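Local atomic coordinates of periplasmic molybdate-binding protein (Azotobacter vinelandii, PDB entry 1ATG), a protein that binds molybdate and also tungstate in a pocket between its two domains, probably as the periplasmic receptor of an ABC transporter that imports molybdate. Residues A[68-73]-A[194-199]; A[83-88]-A[161-166]; A[79-84]-A[179-184]; A[98-103]-A[128-133]. All blocks are in the same frame, centred on the assembly; numbering follows the deposited sequence. Where two conformers were deposited one is given.

How the interactions relate
Interactions 2 and 3 share Val-83 and Leu-84: strand 160-164 pairs with one edge of strand 75-86 and strand 178-180 with the other. Their centres are 8 Å apart, and Lys-81 O probably accepts a hydrogen bond from Leu-165 N (3.1 Å). Interaction 4 packs beside them, Leu-99 CG lying 3.8 Å from Leu-84 CD2. Interaction 1 lies beyond the chain's centre, its own centre 30 to 41 Å from the other three, but strand 191-196 also pairs with strand 75-86, which thus runs from one lobe to the other. The bound tungstate is about 7 Å from the side chain of Ala-164, 8 Å from that of Leu-82 and 13 Å from that of Ala-194.

Interaction 1 of 4, residues A[68-73]-A[194-199]; sequences FALPGS and AVITKS
Ser-73 and Ile-196 meet through the serine hydroxyl, which does two jobs. With chi1 at 70°, OG sits between the backbone N and the carbonyl carbon, where it accepts from Ile-196 N at 3.0 Å and donates to Leu-70 O at 2.8 Å. That second bond lies in the carbonyl plane, on a lone pair, and Ser-73 N also donates to the same oxygen. An alanine in place of Ser-73 would probably leave Ile-196 N without its acceptor and Leu-70 O with one donor fewer. Leu-70 N makes a nearly straight bond to Ile-196 O at 2.8 Å, and Lys-198 N bonds Phe-68 O at 2.8 Å; a water joins that same oxygen to Ser-199 N. The side chains of Leu-70 and Ile-196 run alongside each other in the same direction, with Leu-70 CD2 4.0 Å from both CG2 and CD1 of Ile-196; helix 203-212 packs on both. The small Ala-69 sets its CB 3.9 Å from Val-195 CG1. The aliphatic chain of Lys-198 crosses Pro-71 at about a right angle, its CD near the proline CD. Pro-71 and Gly-72, with phi near -53° and 82°, suit the two central positions of the type II beta turn from Leu-70 to Ser-73, part of the loop after helix 58-65 that bonds strand 191-196 and the residues after it in one lobe of a periplasmic binding protein.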
loop_
_atom_site.group_PDB
_atom_site.type_symbol
_atom_site.label_atom_id
_atom_site.label_comp_id
_atom_site.label_asym_id
_atom_site.label_seq_id
_atom_site.Cartn_x
_atom_site.Cartn_y
_atom_site.Cartn_z
ATOM N N PHE A 68 18.354 12.337 2.309
ATOM C CA PHE A 68 17.286 12.890 1.492
ATOM C C PHE A 68 16.042 13.226 2.309
ATOM O O PHE A 68 15.195 13.973 1.827
ATOM C CB PHE A 68 16.885 11.901 0.387
ATOM C CG PHE A 68 17.918 11.793 -0.696
ATOM C CD1 PHE A 68 17.972 12.754 -1.687
ATOM C CD2 PHE A 68 18.822 10.744 -0.721
ATOM C CE1 PHE A 68 18.921 12.680 -2.693
ATOM C CE2 PHE A 68 19.768 10.661 -1.727
ATOM C CZ PHE A 68 19.819 11.634 -2.699
ATOM N N ALA A 69 15.924 12.637 3.488
ATOM C CA ALA A 69 14.763 12.878 4.341
ATOM C C ALA A 69 15.077 13.905 5.422
ATOM O O ALA A 69 16.208 13.956 5.911
ATOM C CB ALA A 69 14.300 11.575 4.987
ATOM N N LEU A 70 14.089 14.723 5.777
ATOM C CA LEU A 70 14.301 15.698 6.855
ATOM C C LEU A 70 14.482 14.909 8.142
ATOM O O LEU A 70 13.630 14.100 8.517
ATOM C CB LEU A 70 13.110 16.645 6.933
ATOM C CG LEU A 70 13.161 17.771 7.966
ATOM C CD1 LEU A 70 14.142 18.845 7.507
ATOM C CD2 LEU A 70 11.781 18.367 8.196
ATOM N N PRO A 71 15.605 15.097 8.829
ATOM C CA PRO A 71 15.882 14.386 10.062
ATOM C C PRO A 71 14.746 14.528 11.063
ATOM O O PRO A 71 14.160 15.601 11.193
ATOM C CB PRO A 71 17.182 15.006 10.560
ATOM C CG PRO A 71 17.830 15.567 9.338
ATOM C CD PRO A 71 16.700 16.027 8.451
ATOM N N GLY A 72 14.365 13.427 11.708
ATOM C CA GLY A 72 13.305 13.432 12.700
ATOM C C GLY A 72 11.889 13.368 12.161
ATOM O O GLY A 72 10.938 13.318 12.957
ATOM N N SER A 73 11.682 13.362 10.848
ATOM C CA SER A 73 10.345 13.343 10.284
ATOM C C SER A 73 9.799 11.946 10.008
ATOM O O SER A 73 8.583 11.836 9.780
ATOM C CB SER A 73 10.284 14.118 8.963
ATOM O OG SER A 73 10.979 13.440 7.925
ATOM N N ALA A 194 6.414 7.224 6.544
ATOM C CA ALA A 194 6.406 8.446 5.790
ATOM C C ALA A 194 7.577 9.331 6.235
ATOM O O ALA A 194 8.070 9.207 7.349
ATOM C CB ALA A 194 5.107 9.215 5.988
ATOM N N VAL A 195 8.017 10.162 5.299
ATOM C CA VAL A 195 9.077 11.118 5.606
ATOM C C VAL A 195 8.761 12.426 4.880
ATOM O O VAL A 195 8.052 12.507 3.884
ATOM C CB VAL A 195 10.491 10.710 5.153
ATOM C CG1 VAL A 195 11.094 9.614 6.009
ATOM C CG2 VAL A 195 10.516 10.307 3.679
ATOM N N ILE A 196 9.361 13.496 5.420
ATOM C CA ILE A 196 9.396 14.781 4.742
ATOM C C ILE A 196 10.700 14.773 3.921
ATOM O O ILE A 196 11.711 14.272 4.398
ATOM C CB ILE A 196 9.396 15.982 5.696
ATOM C CG1 ILE A 196 8.050 16.059 6.431
ATOM C CG2 ILE A 196 9.670 17.286 4.955
ATOM C CD1 ILE A 196 7.998 17.144 7.492
ATOM N N THR A 197 10.604 15.245 2.691
ATOM C CA THR A 197 11.799 15.314 1.829
ATOM C C THR A 197 12.627 16.519 2.281
ATOM O O THR A 197 12.084 17.617 2.289
ATOM C CB THR A 197 11.372 15.377 0.365
ATOM O OG1 THR A 197 10.637 14.181 -0.003
ATOM C CG2 THR A 197 12.582 15.466 -0.562
ATOM N N LYS A 198 13.887 16.319 2.642
ATOM C CA LYS A 198 14.733 17.378 3.185
ATOM C C LYS A 198 14.783 18.666 2.396
ATOM O O LYS A 198 14.813 19.763 2.977
ATOM C CB LYS A 198 16.160 16.844 3.381
ATOM C CG LYS A 198 17.043 17.695 4.288
ATOM C CD LYS A 198 18.255 16.886 4.740
ATOM C CE LYS A 198 19.351 17.761 5.316
ATOM N NZ LYS A 198 20.550 16.950 5.682
ATOM N N SER A 199 14.764 18.605 1.079
ATOM C CA SER A 199 14.831 19.735 0.182
ATOM C C SER A 199 13.532 20.501 0.023
ATOM O O SER A 199 13.465 21.451 -0.765
ATOM C CB SER A 199 15.284 19.223 -1.200
ATOM O OG SER A 199 14.279 18.420 -1.792
HETATM O O HOH W 1 15.979 15.949 -0.030
#

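Interaction 2 of 4, residues A[83-88]-A[161-166]; sequences VLWSAK and GFVALA
Val-83 and Val-163 exchange two backbone hydrogen bonds, Val-83 N to Val-163 O at 3.0 Å and Val-163 N to Val-83 O at 2.9 Å. Trp-85 and Gly-161 form the next hydrogen-bonded pair, with Trp-85 N 2.8 Å from Gly-161 O. Between them Leu-84 and Phe-162 make a non-hydrogen-bonded pair, so this is an antiparallel ladder in the central sheet of one lobe of a periplasmic binding protein. The two short strand segments run 119° apart, so the ladder is strongly twisted. On the Val-163 face, Trp-85 CB packs 3.9 Å from Val-163 CG2, while the indole meets the ring of His-150 and bonds Pro-176 O through NE1. Val-83, branched at CB, has CG2 anti to its carbonyl carbon and sets that methyl 3.8 Å from Leu-165 CB. On the other face Phe-162, flat and apolar, fits between Leu-84 and helix 116-127, touching Val-124 and Leu-125. An alanine in place of Phe-162 would probably open a gap between that helix and the sheet, leaving Leu-84 CD1 without the ring face it packs on. The two side chains cross obliquely, Leu-84 CD1 lying over the ring face, 4.2 Å from the Phe-162 centroid, in a CH-pi contact.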
loop_
_atom_site.group_PDB
_atom_site.type_symbol
_atom_site.label_atom_id
_atom_site.label_comp_id
_atom_site.label_asym_id
_atom_site.label_seq_id
_atom_site.Cartn_x
_atom_site.Cartn_y
_atom_site.Cartn_z
ATOM N N VAL A 83 -4.623 -8.851 1.513
ATOM C CA VAL A 83 -5.815 -9.626 1.235
ATOM C C VAL A 83 -5.671 -10.396 -0.071
ATOM O O VAL A 83 -5.175 -9.825 -1.073
ATOM C CB VAL A 83 -7.091 -8.767 1.106
ATOM C CG1 VAL A 83 -8.325 -9.657 1.261
ATOM C CG2 VAL A 83 -7.169 -7.618 2.086
ATOM N N LEU A 84 -6.051 -11.657 -0.070
ATOM C CA LEU A 84 -6.219 -12.404 -1.314
ATOM C C LEU A 84 -7.664 -12.135 -1.756
ATOM O O LEU A 84 -8.610 -12.358 -0.969
ATOM C CB LEU A 84 -6.026 -13.895 -1.079
ATOM C CG LEU A 84 -6.290 -14.759 -2.324
ATOM C CD1 LEU A 84 -5.257 -14.501 -3.407
ATOM C CD2 LEU A 84 -6.301 -16.229 -1.935
ATOM N N TRP A 85 -7.841 -11.611 -2.950
ATOM C CA TRP A 85 -9.153 -11.174 -3.396
ATOM C C TRP A 85 -9.441 -11.740 -4.770
ATOM O O TRP A 85 -8.563 -11.959 -5.592
ATOM C CB TRP A 85 -9.122 -9.636 -3.472
ATOM C CG TRP A 85 -10.413 -8.966 -3.829
ATOM C CD1 TRP A 85 -11.649 -9.198 -3.279
ATOM C CD2 TRP A 85 -10.602 -7.970 -4.838
ATOM N NE1 TRP A 85 -12.579 -8.379 -3.876
ATOM C CE2 TRP A 85 -11.976 -7.625 -4.836
ATOM C CE3 TRP A 85 -9.759 -7.309 -5.732
ATOM C CZ2 TRP A 85 -12.498 -6.666 -5.691
ATOM C CZ3 TRP A 85 -10.297 -6.349 -6.573
ATOM C CH2 TRP A 85 -11.655 -6.026 -6.543
ATOM N N SER A 86 -10.733 -11.941 -5.022
ATOM C CA SER A 86 -11.245 -12.193 -6.346
ATOM C C SER A 86 -12.508 -11.337 -6.516
ATOM O O SER A 86 -13.299 -11.203 -5.573
ATOM C CB SER A 86 -11.596 -13.653 -6.606
ATOM O OG SER A 86 -12.165 -13.835 -7.908
ATOM N N ALA A 87 -12.749 -10.873 -7.732
ATOM C CA ALA A 87 -14.022 -10.227 -8.041
ATOM C C ALA A 87 -15.137 -11.276 -8.041
ATOM O O ALA A 87 -16.313 -10.896 -7.939
ATOM C CB ALA A 87 -13.972 -9.519 -9.389
ATOM N N LYS A 88 -14.848 -12.558 -8.160
ATOM C CA LYS A 88 -15.887 -13.578 -8.205
ATOM C C LYS A 88 -16.290 -14.037 -6.825
ATOM O O LYS A 88 -15.479 -14.600 -6.086
ATOM C CB LYS A 88 -15.372 -14.811 -8.974
ATOM C CG LYS A 88 -16.427 -15.902 -9.102
ATOM C CD LYS A 88 -16.082 -17.007 -10.085
ATOM C CE LYS A 88 -17.235 -18.001 -10.175
ATOM N NZ LYS A 88 -16.848 -19.251 -10.883
ATOM N N GLY A 161 -5.971 -12.020 -6.862
ATOM C CA GLY A 161 -4.926 -11.014 -6.704
ATOM C C GLY A 161 -4.619 -10.797 -5.235
ATOM O O GLY A 161 -5.472 -10.977 -4.371
ATOM N N PHE A 162 -3.374 -10.391 -4.977
ATOM C CA PHE A 162 -2.966 -9.950 -3.643
ATOM C C PHE A 162 -3.002 -8.430 -3.630
ATOM O O PHE A 162 -2.288 -7.754 -4.382
ATOM C CB PHE A 162 -1.585 -10.464 -3.266
ATOM C CG PHE A 162 -1.561 -11.832 -2.655
ATOM C CD1 PHE A 162 -2.236 -12.088 -1.474
ATOM C CD2 PHE A 162 -0.864 -12.874 -3.254
ATOM C CE1 PHE A 162 -2.204 -13.341 -0.899
ATOM C CE2 PHE A 162 -0.814 -14.122 -2.675
ATOM C CZ PHE A 162 -1.491 -14.373 -1.493
ATOM N N VAL A 163 -3.919 -7.883 -2.816
ATOM C CA VAL A 163 -4.191 -6.457 -2.787
ATOM C C VAL A 163 -4.176 -5.908 -1.369
ATOM O O VAL A 163 -4.007 -6.662 -0.405
ATOM C CB VAL A 163 -5.550 -6.152 -3.465
ATOM C CG1 VAL A 163 -5.624 -6.671 -4.903
ATOM C CG2 VAL A 163 -6.707 -6.728 -2.656
ATOM N N ALA A 164 -4.338 -4.610 -1.239
ATOM C CA ALA A 164 -4.434 -3.962 0.060
ATOM C C ALA A 164 -5.896 -3.918 0.472
ATOM O O ALA A 164 -6.789 -3.623 -0.319
ATOM C CB ALA A 164 -3.884 -2.547 -0.033
ATOM N N LEU A 165 -6.165 -4.085 1.764
ATOM C CA LEU A 165 -7.548 -4.008 2.242
ATOM C C LEU A 165 -8.184 -2.684 1.900
ATOM O O LEU A 165 -9.355 -2.602 1.511
ATOM C CB LEU A 165 -7.574 -4.262 3.755
ATOM C CG LEU A 165 -8.955 -4.134 4.425
ATOM C CD1 LEU A 165 -9.988 -5.039 3.784
ATOM C CD2 LEU A 165 -8.841 -4.456 5.915
ATOM N N ALA A 166 -7.452 -1.569 2.006
ATOM C CA ALA A 166 -7.990 -0.257 1.715
ATOM C C ALA A 166 -8.569 -0.163 0.319
ATOM O O ALA A 166 -9.484 0.628 0.076
ATOM C CB ALA A 166 -6.890 0.795 1.862
#

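Interaction 3 of 4, residues A[79-84]-A[179-184]; sequences IGKLVL and HWFPPA
Lys-81 has CG anti to its backbone N (chi1 -172°) and is extended beyond it, while Phe-181 has CG anti to its carbonyl carbon (chi1 -66°), and the two side chains meet at about a right angle. In the lysine conformer described here, one of two modelled, CE lies 3.3 Å above the plane of the Phe-181 ring, toward its rim. NZ lies farther out, 4.4 Å from the Phe-181 centroid and almost on the ring normal, a cation-pi arrangement. A long aliphatic chain ending in a charge suits this place, its carbons packing on the ring. Val-83 lies alongside the same ring, its CG2 3.5 Å from Phe-181 CE1. The backbones meet in one antiparallel hydrogen-bonded pair, where strand 178-180 pairs with strand 75-86 in the sheet of one lobe of the periplasmic binding protein, on the edge not used by strand 160-164: Leu-84 N donates to Trp-180 O at 2.8 Å, and Trp-180 N to Leu-84 O at 2.9 Å. Pro-182, which has no N-H to continue this pairing, instead brings CD to 3.4 Å from Leu-82 O. A water donates to both Leu-82 O and Pro-182 O, bridging the segments. Pro-182 CA lies over one face of the Trp-180 indole, toward its rim. Leu-84 reaches the same indole, with CD2 3.9 Å from Trp-180 CE3.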
loop_
_atom_site.group_PDB
_atom_site.type_symbol
_atom_site.label_atom_id
_atom_site.label_comp_id
_atom_site.label_asym_id
_atom_site.label_seq_id
_atom_site.Cartn_x
_atom_site.Cartn_y
_atom_site.Cartn_z
ATOM N N ILE A 79 -0.334 0.643 9.227
ATOM C CA ILE A 79 0.110 -0.736 9.043
ATOM C C ILE A 79 -0.969 -1.389 8.180
ATOM O O ILE A 79 -2.159 -1.401 8.531
ATOM C CB ILE A 79 0.325 -1.488 10.352
ATOM C CG1 ILE A 79 1.394 -0.809 11.221
ATOM C CG2 ILE A 79 0.767 -2.924 10.109
ATOM C CD1 ILE A 79 0.964 -0.521 12.631
ATOM N N GLY A 80 -0.562 -1.890 7.015
ATOM C CA GLY A 80 -1.500 -2.433 6.049
ATOM C C GLY A 80 -1.993 -3.806 6.427
ATOM O O GLY A 80 -1.584 -4.434 7.416
ATOM N N LYS A 81 -2.914 -4.304 5.604
ATOM C CA LYS A 81 -3.448 -5.643 5.763
ATOM C C LYS A 81 -3.552 -6.254 4.372
ATOM O O LYS A 81 -4.310 -5.773 3.519
ATOM C CB LYS A 81 -4.826 -5.568 6.416
ATOM C CG LYS A 81 -5.430 -6.896 6.825
ATOM C CD LYS A 81 -6.515 -6.707 7.879
ATOM C CE LYS A 81 -7.021 -8.052 8.379
ATOM N NZ LYS A 81 -7.854 -7.905 9.607
ATOM N N LEU A 82 -2.799 -7.314 4.165
ATOM C CA LEU A 82 -2.808 -8.015 2.887
ATOM C C LEU A 82 -4.080 -8.825 2.732
ATOM O O LEU A 82 -4.569 -9.471 3.679
ATOM C CB LEU A 82 -1.617 -8.975 2.868
ATOM C CG LEU A 82 -1.429 -9.769 1.574
ATOM C CD1 LEU A 82 -1.031 -8.883 0.403
ATOM C CD2 LEU A 82 -0.352 -10.822 1.813
ATOM N N VAL A 83 -4.623 -8.851 1.513
ATOM C CA VAL A 83 -5.815 -9.626 1.235
ATOM C C VAL A 83 -5.671 -10.396 -0.071
ATOM O O VAL A 83 -5.175 -9.825 -1.073
ATOM C CB VAL A 83 -7.091 -8.767 1.106
ATOM C CG1 VAL A 83 -8.325 -9.657 1.261
ATOM C CG2 VAL A 83 -7.169 -7.618 2.086
ATOM N N LEU A 84 -6.051 -11.657 -0.070
ATOM C CA LEU A 84 -6.219 -12.404 -1.314
ATOM C C LEU A 84 -7.664 -12.135 -1.756
ATOM O O LEU A 84 -8.610 -12.358 -0.969
ATOM C CB LEU A 84 -6.026 -13.895 -1.079
ATOM C CG LEU A 84 -6.290 -14.759 -2.324
ATOM C CD1 LEU A 84 -5.257 -14.501 -3.407
ATOM C CD2 LEU A 84 -6.301 -16.229 -1.935
ATOM N N HIS A 179 -12.845 -13.001 -0.498
ATOM C CA HIS A 179 -11.530 -12.638 0.025
ATOM C C HIS A 179 -11.084 -13.521 1.170
ATOM O O HIS A 179 -11.876 -14.164 1.867
ATOM C CB HIS A 179 -11.513 -11.170 0.463
ATOM C CG HIS A 179 -12.299 -10.943 1.720
ATOM N ND1 HIS A 179 -13.679 -10.826 1.709
ATOM C CD2 HIS A 179 -11.904 -10.847 3.012
ATOM C CE1 HIS A 179 -14.107 -10.641 2.945
ATOM N NE2 HIS A 179 -13.066 -10.663 3.749
ATOM N N TRP A 180 -9.770 -13.533 1.358
ATOM C CA TRP A 180 -9.128 -14.250 2.450
ATOM C C TRP A 180 -7.974 -13.404 2.965
ATOM O O TRP A 180 -7.146 -12.926 2.187
ATOM C CB TRP A 180 -8.560 -15.589 2.007
ATOM C CG TRP A 180 -7.695 -16.310 2.997
ATOM C CD1 TRP A 180 -8.054 -16.752 4.246
ATOM C CD2 TRP A 180 -6.316 -16.664 2.845
ATOM N NE1 TRP A 180 -7.000 -17.378 4.854
ATOM C CE2 TRP A 180 -5.918 -17.348 4.017
ATOM C CE3 TRP A 180 -5.392 -16.500 1.815
ATOM C CZ2 TRP A 180 -4.640 -17.866 4.167
ATOM C CZ3 TRP A 180 -4.116 -17.015 1.981
ATOM C CH2 TRP A 180 -3.743 -17.690 3.152
ATOM N N PHE A 181 -7.962 -13.176 4.274
ATOM C CA PHE A 181 -6.845 -12.493 4.912
ATOM C C PHE A 181 -5.811 -13.519 5.318
ATOM O O PHE A 181 -6.033 -14.313 6.250
ATOM C CB PHE A 181 -7.272 -11.745 6.184
ATOM C CG PHE A 181 -8.199 -10.597 5.952
ATOM C CD1 PHE A 181 -7.720 -9.413 5.397
ATOM C CD2 PHE A 181 -9.540 -10.665 6.280
ATOM C CE1 PHE A 181 -8.560 -8.334 5.184
ATOM C CE2 PHE A 181 -10.380 -9.587 6.070
ATOM C CZ PHE A 181 -9.900 -8.420 5.524
ATOM N N PRO A 182 -4.642 -13.568 4.716
ATOM C CA PRO A 182 -3.613 -14.463 5.245
ATOM C C PRO A 182 -3.297 -14.066 6.686
ATOM O O PRO A 182 -3.182 -12.884 7.010
ATOM C CB PRO A 182 -2.422 -14.210 4.339
ATOM C CG PRO A 182 -2.990 -13.646 3.072
ATOM C CD PRO A 182 -4.171 -12.806 3.545
ATOM N N PRO A 183 -3.174 -15.040 7.583
ATOM C CA PRO A 183 -2.825 -14.730 8.973
ATOM C C PRO A 183 -1.524 -13.942 9.037
ATOM O O PRO A 183 -0.640 -14.008 8.178
ATOM C CB PRO A 183 -2.739 -16.103 9.628
ATOM C CG PRO A 183 -3.660 -16.958 8.821
ATOM C CD PRO A 183 -3.450 -16.475 7.392
ATOM N N ALA A 184 -1.362 -13.221 10.164
ATOM C CA ALA A 184 -0.223 -12.331 10.352
ATOM C C ALA A 184 1.135 -13.008 10.456
ATOM O O ALA A 184 2.135 -12.333 10.266
ATOM C CB ALA A 184 -0.459 -11.436 11.565
HETATM O O HOH W 2 -3.690 -10.312 6.205
#

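Interaction 4 of 4, residues A[98-103]-A[128-133]; sequences VLAGNG and LGLLDK
Lys-133 NZ, in the conformer described here of the two modelled, gives a hydrogen bond to each of two waters and another to Gln-137 OE1, with a weak, long one to Asn-102 OD1 at 3.5 Å. The contact sets the 3-10 turn 98-100 against the Schellman motif that ends helix 116-127. The first water lies 2.6 Å from Lys-133 NZ and donates to Leu-99 O and Gly-101 O. The second donates to Asn-102 OD1. The lysine chain bends at chi2, and chi4 near -94° then turns NZ toward these groups; Arg-139 lies close by with a like charge and itself bonds Gly-101 O. Gly-129, with phi 71°, is the first residue to leave helical torsions; glycine adopts such a positive angle readily. The motif lets Leu-128 and Leu-130 both face the 98-100 segment, far from the anion pocket. Leu-130 places CD1 3.7 Å from Leu-99 CB, while CD2 lies 4.3 Å from the small Ala-100 CB. Leu-99 is buried, touching Leu-84 of strand 75-86 and Leu-125 of the helix, and it crosses Leu-128 at about a right angle, methyl against methyl, with Leu-99 CD1 3.8 Å from Leu-128 CD1.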
loop_
_atom_site.group_PDB
_atom_site.type_symbol
_atom_site.label_atom_id
_atom_site.label_comp_id
_atom_site.label_asym_id
_atom_site.label_seq_id
_atom_site.Cartn_x
_atom_site.Cartn_y
_atom_site.Cartn_z
ATOM N N VAL A 98 -8.003 -22.242 -1.803
ATOM C CA VAL A 98 -8.062 -22.039 -3.243
ATOM C C VAL A 98 -6.675 -21.936 -3.857
ATOM O O VAL A 98 -6.484 -22.390 -4.985
ATOM C CB VAL A 98 -8.881 -20.776 -3.562
ATOM C CG1 VAL A 98 -8.237 -19.491 -3.056
ATOM C CG2 VAL A 98 -9.121 -20.680 -5.065
ATOM N N LEU A 99 -5.695 -21.375 -3.162
ATOM C CA LEU A 99 -4.373 -21.202 -3.739
ATOM C C LEU A 99 -3.678 -22.484 -4.162
ATOM O O LEU A 99 -2.823 -22.459 -5.045
ATOM C CB LEU A 99 -3.474 -20.460 -2.747
ATOM C CG LEU A 99 -3.812 -18.979 -2.580
ATOM C CD1 LEU A 99 -3.038 -18.411 -1.394
ATOM C CD2 LEU A 99 -3.495 -18.191 -3.840
ATOM N N ALA A 100 -3.971 -23.586 -3.482
ATOM C CA ALA A 100 -3.321 -24.855 -3.777
ATOM C C ALA A 100 -4.016 -25.636 -4.881
ATOM O O ALA A 100 -3.500 -26.691 -5.280
ATOM C CB ALA A 100 -3.257 -25.695 -2.505
ATOM N N GLY A 101 -5.138 -25.157 -5.393
ATOM C CA GLY A 101 -5.879 -25.856 -6.429
ATOM C C GLY A 101 -5.702 -25.257 -7.819
ATOM O O GLY A 101 -4.971 -24.304 -8.057
ATOM N N ASN A 102 -6.422 -25.870 -8.760
ATOM C CA ASN A 102 -6.372 -25.464 -10.162
ATOM C C ASN A 102 -7.692 -24.899 -10.643
ATOM O O ASN A 102 -7.981 -24.895 -11.847
ATOM C CB ASN A 102 -5.929 -26.661 -11.015
ATOM C CG ASN A 102 -4.543 -27.155 -10.654
ATOM O OD1 ASN A 102 -3.615 -26.379 -10.415
ATOM N ND2 ASN A 102 -4.388 -28.475 -10.598
ATOM N N GLY A 103 -8.494 -24.345 -9.742
ATOM C CA GLY A 103 -9.780 -23.748 -10.058
ATOM C C GLY A 103 -9.732 -22.276 -10.435
ATOM O O GLY A 103 -10.734 -21.562 -10.372
ATOM N N LEU A 128 3.242 -21.017 2.317
ATOM C CA LEU A 128 2.427 -22.151 1.935
ATOM C C LEU A 128 3.155 -23.159 1.061
ATOM O O LEU A 128 2.563 -24.187 0.713
ATOM C CB LEU A 128 1.191 -21.619 1.179
ATOM C CG LEU A 128 0.234 -20.787 2.050
ATOM C CD1 LEU A 128 -0.792 -20.101 1.164
ATOM C CD2 LEU A 128 -0.421 -21.659 3.109
ATOM N N GLY A 129 4.377 -22.872 0.646
ATOM C CA GLY A 129 5.134 -23.767 -0.217
ATOM C C GLY A 129 4.560 -23.806 -1.628
ATOM O O GLY A 129 4.697 -24.846 -2.294
ATOM N N LEU A 130 3.951 -22.707 -2.095
ATOM C CA LEU A 130 3.321 -22.664 -3.396
ATOM C C LEU A 130 4.012 -21.736 -4.372
ATOM O O LEU A 130 3.604 -21.724 -5.537
ATOM C CB LEU A 130 1.855 -22.192 -3.272
ATOM C CG LEU A 130 0.927 -23.145 -2.526
ATOM C CD1 LEU A 130 -0.409 -22.468 -2.234
ATOM C CD2 LEU A 130 0.719 -24.425 -3.327
ATOM N N LEU A 131 5.032 -20.991 -3.956
ATOM C CA LEU A 131 5.664 -20.058 -4.866
ATOM C C LEU A 131 6.323 -20.763 -6.038
ATOM O O LEU A 131 6.158 -20.355 -7.187
ATOM C CB LEU A 131 6.665 -19.154 -4.147
ATOM C CG LEU A 131 7.286 -18.050 -4.999
ATOM C CD1 LEU A 131 6.200 -17.137 -5.566
ATOM C CD2 LEU A 131 8.274 -17.214 -4.187
ATOM N N ASP A 132 7.102 -21.820 -5.762
ATOM C CA ASP A 132 7.770 -22.504 -6.879
ATOM C C ASP A 132 6.775 -23.101 -7.869
ATOM O O ASP A 132 7.014 -22.948 -9.075
ATOM C CB ASP A 132 8.704 -23.580 -6.331
ATOM C CG ASP A 132 9.893 -23.031 -5.562
ATOM O OD1 ASP A 132 10.272 -21.868 -5.767
ATOM O OD2 ASP A 132 10.434 -23.798 -4.729
ATOM N N LYS A 133 5.764 -23.765 -7.348
ATOM C CA LYS A 133 4.788 -24.391 -8.253
ATOM C C LYS A 133 4.068 -23.363 -9.106
ATOM O O LYS A 133 3.957 -23.523 -10.332
ATOM C CB LYS A 133 3.793 -25.193 -7.417
ATOM C CG LYS A 133 2.547 -25.688 -8.132
ATOM C CD LYS A 133 1.330 -25.608 -7.219
ATOM C CE LYS A 133 0.177 -26.456 -7.716
ATOM N NZ LYS A 133 -0.770 -25.667 -8.552
HETATM O O HOH W 3 -2.299 -24.081 -7.117
HETATM O O HOH W 4 -1.353 -27.616 -10.365
#